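Local coordinates for protein alpha-1,3-glucanase (Paenibacillus glycanilyticus, PDB 6K0P) that hydrolyses alpha-1,3-glucan as a glycoside hydrolase of family 87, and is captured here with nigerose bound, at residues Glu218-Ser223 and Val245-Gln250; Gln250-Val255 and Gly275-Arg280. The protein carries 1 engineered substitution. All blocks are in the same frame, centred on the assembly; numbering follows the deposited sequence. Where two conformers were deposited one is given.

Overall arrangement
Both contacts lie in the catalytic domain D2, whose long run of parallel strands belongs to the pectate-lyase-like beta-helix class, and they join consecutive coils near one end of it. Contact 1 comes first along the chain, linking the end of strand 217-220 to the loop after strand 242-245; contact 2 follows, setting the rest of that loop on the one after strand 271-274. Their centres are 10 Å apart and they share Q250. P247 O accepts N276 ND2 and G275 O accepts Q248 NE2, so the middle loop is tied to the next coil while contact 1 ties it to the one before. Each contact also reaches sugar: E218 and Q248 border one glycan pocket, R280 another.

Contact 1: Glu218-Ser223 and Val245-Gln250; sequences EWTINS and VAPQSQ. With GLC (alpha-D-glucopyranose), chain D; GLC (alpha-D-glucopyranose), chain B.
The pyrrolidine ring of P247 turns CD and CG to the other segment: CD lies 3.4 Å from I221 O, and CG lies 3.7 Å from N222 CB. The CB of W219 leaves the backbone away from 245-250, and its indole packs on V190 and L244, with NE1 bonded to P215 O. I221 N donates a hydrogen bond of 2.9 Å to V245 O. The same oxygen also receives a water that reaches T220 OG1, and a C-H...O contact from T220 CA. In return V245 N binds W219 O at 2.8 Å, so the two strand ends pair in parallel with T220 beside V245. I221 CG1, held between its backbone N and carbonyl carbon, rests against V245 C at 3.7 Å. I221 O is buried without a polar partner, because proline brings no N-H to continue the pairing; A246 CA supplies instead a nearly straight C-H...O contact, 171° at the hydrogen. V245 CG2 packs on E218 CB. Beyond it the E218 chain runs extended, CD anti to CA (chi2 -176°), and OE2 accepts a bond from O1 of the chain B glucose at 2.6 Å. The Q248 chain is bent at chi2, and its OE1 lies 3.0 Å from O4 of the chain D glucose, while its NE2 is fixed by G275 O and, weakly, by A246 O. E218 and Q248 thus both line a glycan pocket, to which K106 and Q140 of domain D1 also belong. Strand 217-220 is paired with strand 242-245, which pairs in turn with strand 271-274; A246, hydrogen-bonded through its backbone to W274, extends this second pairing, placing the contact between successive coils of the parallel beta-helix.

Contact 2: Gln250-Val255 and Gly275-Arg280; sequences QSNTDV and GNYINR. With GLC (alpha-D-glucopyranose), chain C; SO4 (sulfate ion), chain H.
N252 lies over the ring of Y277 where two loops of adjacent beta-helix coils meet. Its CA sits 3.6 Å from the ring centroid, 15° off the normal, a CH-pi contact; N252 has a left-handed backbone conformation. The N252 amide is turned only 18° from the ring plane and passes beyond CD2. There OD1 takes I278 N at 2.8 Å, nearly along the C=O axis. ND2 of the same amide donates to N279 OD1 at 3.0 Å; the two amides stand 86° apart, and N124 ND2 grips that oxygen too. Side chain and backbone of N252 are thus both pinned, since N252 N also bonds N276 O. N276, with CG held between its backbone N and carbonyl carbon, points into the 250-255 loop: OD1 accepts T253 N at 2.9 Å, and ND2 binds P247 O. A water links Y277 OH to N252 O. An alanine in place of Y277 would probably leave N252 CA without its aromatic face, open a gap under the loop and cost that water one anchor. Farther along, extended R280 is braced by D282 and D354 and enters a second glycan pocket, its NH2 donating to O5 of the chain C glucose at 3.1 Å.

Contact 1: Glu218-Ser223 and Val245-Gln250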
loop_
_atom_site.group_PDB
_atom_site.type_symbol
_atom_site.label_atom_id
_atom_site.label_comp_id
_atom_site.label_asym_id
_atom_site.label_seq_id
_atom_site.Cartn_x
_atom_site.Cartn_y
_atom_site.Cartn_z
ATOM N N GLU A 218 -17.646 -13.904 -13.066
ATOM C CA GLU A 218 -16.621 -14.493 -12.221
ATOM C C GLU A 218 -16.019 -15.671 -12.963
ATOM O O GLU A 218 -16.743 -16.580 -13.384
ATOM C CB GLU A 218 -17.206 -14.979 -10.899
ATOM C CG GLU A 218 -17.796 -13.890 -10.019
ATOM C CD GLU A 218 -18.251 -14.453 -8.687
ATOM O OE1 GLU A 218 -17.796 -15.562 -8.334
ATOM O OE2 GLU A 218 -19.036 -13.786 -7.993
ATOM N N TRP A 219 -14.697 -15.660 -13.104
ATOM C CA TRP A 219 -13.985 -16.622 -13.937
ATOM C C TRP A 219 -12.892 -17.250 -13.091
ATOM O O TRP A 219 -12.033 -16.538 -12.559
ATOM C CB TRP A 219 -13.392 -15.908 -15.153
ATOM C CG TRP A 219 -14.442 -15.140 -15.892
ATOM C CD1 TRP A 219 -14.684 -13.795 -15.829
ATOM C CD2 TRP A 219 -15.430 -15.688 -16.770
ATOM N NE1 TRP A 219 -15.751 -13.476 -16.631
ATOM C CE2 TRP A 219 -16.222 -14.619 -17.225
ATOM C CE3 TRP A 219 -15.710 -16.979 -17.226
ATOM C CZ2 TRP A 219 -17.282 -14.798 -18.107
ATOM C CZ3 TRP A 219 -16.768 -17.157 -18.110
ATOM C CH2 TRP A 219 -17.535 -16.072 -18.539
ATOM N N THR A 220 -12.929 -18.572 -12.952
ATOM C CA THR A 220 -11.955 -19.244 -12.104
ATOM C C THR A 220 -10.559 -19.100 -12.693
ATOM O O THR A 220 -10.342 -19.347 -13.886
ATOM C CB THR A 220 -12.305 -20.724 -11.982
ATOM O OG1 THR A 220 -13.499 -20.864 -11.206
ATOM C CG2 THR A 220 -11.166 -21.497 -11.297
ATOM N N ILE A 221 -9.616 -18.681 -11.861
ATOM C CA ILE A 221 -8.199 -18.828 -12.153
ATOM C C ILE A 221 -7.642 -19.807 -11.123
ATOM O O ILE A 221 -7.422 -19.467 -9.954
ATOM C CB ILE A 221 -7.452 -17.488 -12.194
ATOM C CG1 ILE A 221 -7.761 -16.608 -10.980
ATOM C CG2 ILE A 221 -7.814 -16.730 -13.468
ATOM C CD1 ILE A 221 -6.834 -15.396 -10.879
ATOM N N ASN A 222 -7.463 -21.060 -11.542
ATOM C CA ASN A 222 -6.957 -22.091 -10.644
ATOM C C ASN A 222 -5.536 -22.504 -10.993
ATOM O O ASN A 222 -5.064 -23.552 -10.542
ATOM C CB ASN A 222 -7.894 -23.299 -10.580
ATOM C CG ASN A 222 -8.024 -24.020 -11.905
ATOM O OD1 ASN A 222 -7.254 -23.792 -12.835
ATOM N ND2 ASN A 222 -9.013 -24.903 -11.996
ATOM N N SER A 223 -4.847 -21.693 -11.786
ATOM C CA SER A 223 -3.502 -22.013 -12.225
ATOM C C SER A 223 -2.784 -20.717 -12.535
ATOM O O SER A 223 -3.389 -19.641 -12.580
ATOM C CB SER A 223 -3.547 -22.871 -13.481
ATOM O OG SER A 223 -4.094 -22.112 -14.553
ATOM N N VAL A 245 -11.156 -15.144 -10.276
ATOM C CA VAL A 245 -11.384 -15.598 -8.909
ATOM C C VAL A 245 -10.569 -16.861 -8.654
ATOM O O VAL A 245 -10.800 -17.897 -9.292
ATOM C CB VAL A 245 -12.881 -15.836 -8.640
ATOM C CG1 VAL A 245 -13.102 -16.281 -7.206
ATOM C CG2 VAL A 245 -13.683 -14.565 -8.927
ATOM N N ALA A 246 -9.637 -16.785 -7.703
ATOM C CA ALA A 246 -8.967 -17.993 -7.240
ATOM C C ALA A 246 -9.984 -18.869 -6.507
ATOM O O ALA A 246 -10.919 -18.356 -5.892
ATOM C CB ALA A 246 -7.835 -17.625 -6.277
ATOM N N PRO A 247 -9.834 -20.209 -6.560
ATOM C CA PRO A 247 -10.830 -21.079 -5.917
ATOM C C PRO A 247 -10.974 -20.762 -4.442
ATOM O O PRO A 247 -10.029 -20.951 -3.672
ATOM C CB PRO A 247 -10.263 -22.488 -6.136
ATOM C CG PRO A 247 -9.412 -22.350 -7.367
ATOM C CD PRO A 247 -8.792 -20.982 -7.256
ATOM N N GLN A 248 -12.139 -20.258 -4.042
ATOM C CA GLN A 248 -12.277 -19.701 -2.703
ATOM C C GLN A 248 -12.419 -20.759 -1.619
ATOM O O GLN A 248 -12.273 -20.426 -0.438
ATOM C CB GLN A 248 -13.421 -18.684 -2.663
ATOM C CG GLN A 248 -13.113 -17.418 -3.471
ATOM C CD GLN A 248 -11.932 -16.657 -2.900
ATOM O OE1 GLN A 248 -11.825 -16.481 -1.688
ATOM N NE2 GLN A 248 -11.036 -16.212 -3.765
ATOM N N SER A 249 -12.678 -22.011 -1.988
ATOM C CA SER A 249 -12.644 -23.100 -1.019
ATOM C C SER A 249 -11.236 -23.638 -0.798
ATOM O O SER A 249 -11.052 -24.512 0.056
ATOM C CB SER A 249 -13.587 -24.228 -1.449
ATOM O OG SER A 249 -13.144 -24.825 -2.654
ATOM N N GLN A 250 -10.255 -23.152 -1.549
ATOM C CA GLN A 250 -8.847 -23.421 -1.308
ATOM C C GLN A 250 -8.208 -22.189 -0.672
ATOM O O GLN A 250 -8.791 -21.105 -0.644
ATOM C CB GLN A 250 -8.137 -23.772 -2.624
ATOM C CG GLN A 250 -8.680 -25.032 -3.288
ATOM C CD GLN A 250 -8.234 -25.186 -4.732
ATOM O OE1 GLN A 250 -7.245 -24.591 -5.168
ATOM N NE2 GLN A 250 -8.973 -25.980 -5.483
HETATM C C1 GLC D . -17.883 -13.142 -0.670
HETATM C C2 GLC D . -17.074 -12.982 0.612
HETATM C C3 GLC D . -15.625 -13.417 0.440
HETATM C C4 GLC D . -15.638 -14.835 -0.097
HETATM C C5 GLC D . -16.515 -14.922 -1.335
HETATM C C6 GLC D . -16.490 -16.355 -1.852
HETATM O O2 GLC D . -17.200 -11.663 1.101
HETATM O O3 GLC D . -15.052 -13.451 1.708
HETATM O O4 GLC D . -14.342 -15.281 -0.468
HETATM O O5 GLC D . -17.839 -14.482 -1.059
HETATM O O6 GLC D . -17.148 -17.216 -0.938
HETATM C C1 GLC B . -18.185 -11.803 -5.272
HETATM C C2 GLC B . -17.672 -12.380 -3.969
HETATM C C3 GLC B . -18.463 -11.995 -2.711
HETATM C C4 GLC B . -18.797 -10.541 -2.789
HETATM C C5 GLC B . -19.592 -10.321 -4.041
HETATM C C6 GLC B . -20.125 -8.899 -4.156
HETATM O O1 GLC B . -19.217 -12.550 -5.715
HETATM O O2 GLC B . -17.550 -13.771 -4.112
HETATM O O3 GLC B . -17.601 -12.054 -1.608
HETATM O O4 GLC B . -19.578 -10.200 -1.681
HETATM O O5 GLC B . -18.684 -10.499 -5.087
HETATM O O6 GLC B . -19.128 -7.908 -4.132
HETATM O O HOH W 1 -12.842 -19.833 -8.512
HETATM O O HOH W 2 -5.763 -24.951 -7.973
#

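Contact 2: Gln250-Val255 and Gly275-Arg280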
loop_
_atom_site.group_PDB
_atom_site.type_symbol
_atom_site.label_atom_id
_atom_site.label_comp_id
_atom_site.label_asym_id
_atom_site.label_seq_id
_atom_site.Cartn_x
_atom_site.Cartn_y
_atom_site.Cartn_z
ATOM N N GLN A 250 -10.255 -23.152 -1.549
ATOM C CA GLN A 250 -8.847 -23.421 -1.308
ATOM C C GLN A 250 -8.208 -22.189 -0.672
ATOM O O GLN A 250 -8.791 -21.105 -0.644
ATOM C CB GLN A 250 -8.137 -23.772 -2.624
ATOM C CG GLN A 250 -8.680 -25.032 -3.288
ATOM C CD GLN A 250 -8.234 -25.186 -4.732
ATOM O OE1 GLN A 250 -7.245 -24.591 -5.168
ATOM N NE2 GLN A 250 -8.973 -25.980 -5.483
ATOM N N SER A 251 -7.004 -22.364 -0.140
ATOM C CA SER A 251 -6.277 -21.250 0.443
ATOM C C SER A 251 -4.858 -21.203 -0.103
ATOM O O SER A 251 -4.206 -22.239 -0.295
ATOM C CB SER A 251 -6.257 -21.305 1.976
ATOM O OG SER A 251 -5.442 -22.362 2.434
ATOM N N ASN A 252 -4.391 -19.982 -0.371
ATOM C CA ASN A 252 -2.995 -19.722 -0.731
ATOM C C ASN A 252 -2.569 -20.430 -2.013
ATOM O O ASN A 252 -1.469 -20.975 -2.077
ATOM C CB ASN A 252 -2.036 -20.100 0.408
ATOM C CG ASN A 252 -2.391 -19.440 1.731
ATOM O OD1 ASN A 252 -3.090 -18.432 1.777
ATOM N ND2 ASN A 252 -1.902 -20.014 2.819
ATOM N N THR A 253 -3.415 -20.418 -3.045
ATOM C CA THR A 253 -3.089 -21.017 -4.339
ATOM C C THR A 253 -2.390 -19.982 -5.216
ATOM O O THR A 253 -2.891 -18.861 -5.358
ATOM C CB THR A 253 -4.365 -21.480 -5.053
ATOM O OG1 THR A 253 -5.301 -22.018 -4.109
ATOM C CG2 THR A 253 -4.036 -22.554 -6.086
ATOM N N ASP A 254 -1.261 -20.358 -5.812
ATOM C CA ASP A 254 -0.450 -19.465 -6.641
ATOM C C ASP A 254 -1.070 -19.447 -8.029
ATOM O O ASP A 254 -0.841 -20.352 -8.836
ATOM C CB ASP A 254 0.978 -19.997 -6.681
ATOM C CG ASP A 254 1.971 -19.032 -7.322
ATOM O OD1 ASP A 254 1.681 -17.819 -7.448
ATOM O OD2 ASP A 254 3.073 -19.513 -7.694
ATOM N N VAL A 255 -1.889 -18.433 -8.302
ATOM C CA VAL A 255 -2.648 -18.350 -9.540
ATOM C C VAL A 255 -2.497 -16.947 -10.104
ATOM O O VAL A 255 -2.069 -16.019 -9.416
ATOM C CB VAL A 255 -4.136 -18.720 -9.343
ATOM C CG1 VAL A 255 -4.247 -20.139 -8.791
ATOM C CG2 VAL A 255 -4.819 -17.717 -8.415
ATOM N N GLY A 275 -7.783 -13.079 -5.105
ATOM C CA GLY A 275 -6.998 -14.218 -4.693
ATOM C C GLY A 275 -7.613 -14.935 -3.513
ATOM O O GLY A 275 -8.627 -14.533 -2.944
ATOM N N ASN A 276 -6.976 -16.041 -3.135
ATOM C CA ASN A 276 -7.441 -16.814 -1.990
ATOM C C ASN A 276 -6.372 -16.947 -0.908
ATOM O O ASN A 276 -6.459 -17.838 -0.054
ATOM C CB ASN A 276 -7.980 -18.176 -2.428
ATOM C CG ASN A 276 -6.906 -19.060 -3.025
ATOM O OD1 ASN A 276 -5.727 -18.704 -3.029
ATOM N ND2 ASN A 276 -7.317 -20.221 -3.546
ATOM N N TYR A 277 -5.365 -16.074 -0.917
ATOM C CA TYR A 277 -4.392 -16.082 0.163
ATOM C C TYR A 277 -5.049 -15.579 1.437
ATOM O O TYR A 277 -5.820 -14.616 1.418
ATOM C CB TYR A 277 -3.156 -15.235 -0.185
ATOM C CG TYR A 277 -2.195 -16.005 -1.059
ATOM C CD1 TYR A 277 -2.371 -16.045 -2.437
ATOM C CD2 TYR A 277 -1.140 -16.734 -0.506
ATOM C CE1 TYR A 277 -1.511 -16.771 -3.254
ATOM C CE2 TYR A 277 -0.278 -17.476 -1.317
ATOM C CZ TYR A 277 -0.473 -17.483 -2.687
ATOM O OH TYR A 277 0.355 -18.210 -3.525
ATOM N N ILE A 278 -4.770 -16.281 2.536
ATOM C CA ILE A 278 -5.189 -15.866 3.868
ATOM C C ILE A 278 -4.007 -15.579 4.770
ATOM O O ILE A 278 -4.200 -15.229 5.939
ATOM C CB ILE A 278 -6.151 -16.882 4.511
ATOM C CG1 ILE A 278 -5.490 -18.260 4.598
ATOM C CG2 ILE A 278 -7.445 -16.940 3.702
ATOM C CD1 ILE A 278 -6.300 -19.275 5.396
ATOM N N ASN A 279 -2.790 -15.734 4.264
ATOM C CA ASN A 279 -1.584 -15.347 4.977
ATOM C C ASN A 279 -0.473 -15.200 3.950
ATOM O O ASN A 279 -0.619 -15.584 2.785
ATOM C CB ASN A 279 -1.205 -16.359 6.077
ATOM C CG ASN A 279 -1.002 -17.759 5.532
ATOM O OD1 ASN A 279 -1.943 -18.551 5.463
ATOM N ND2 ASN A 279 0.228 -18.068 5.127
ATOM N N ARG A 280 0.639 -14.639 4.401
ATOM C CA ARG A 280 1.798 -14.439 3.550
ATOM C C ARG A 280 2.537 -15.754 3.356
ATOM O O ARG A 280 2.679 -16.547 4.296
ATOM C CB ARG A 280 2.728 -13.423 4.212
ATOM C CG ARG A 280 3.978 -13.093 3.431
ATOM C CD ARG A 280 4.730 -11.966 4.127
ATOM N NE ARG A 280 5.984 -11.667 3.450
ATOM C CZ ARG A 280 6.679 -10.549 3.625
ATOM N NH1 ARG A 280 6.239 -9.617 4.456
ATOM N NH2 ARG A 280 7.814 -10.351 2.961
HETATM C C1 GLC C . 10.513 -11.852 0.863
HETATM C C2 GLC C . 11.237 -12.693 -0.170
HETATM C C3 GLC C . 10.782 -12.285 -1.553
HETATM C C4 GLC C . 9.263 -12.349 -1.655
HETATM C C5 GLC C . 8.656 -11.458 -0.606
HETATM C C6 GLC C . 7.142 -11.580 -0.529
HETATM O O1 GLC C . 11.013 -10.566 0.723
HETATM O O2 GLC C . 12.642 -12.516 0.035
HETATM O O3 GLC C . 11.254 -13.264 -2.461
HETATM O O4 GLC C . 8.814 -11.918 -2.914
HETATM O O5 GLC C . 9.135 -11.845 0.644
HETATM O O6 GLC C . 6.663 -12.883 -0.356
HETATM S S SO4 H . -6.543 -25.845 0.733
HETATM O O1 SO4 H . -6.005 -25.205 1.932
HETATM O O2 SO4 H . -6.074 -25.145 -0.458
HETATM O O3 SO4 H . -6.062 -27.236 0.718
HETATM O O4 SO4 H . -8.006 -25.852 0.790
HETATM O O HOH W 3 -8.989 -18.848 0.930
HETATM O O HOH W 4 1.130 -20.556 -2.399
HETATM O O HOH W 5 -4.699 -16.591 -4.912
#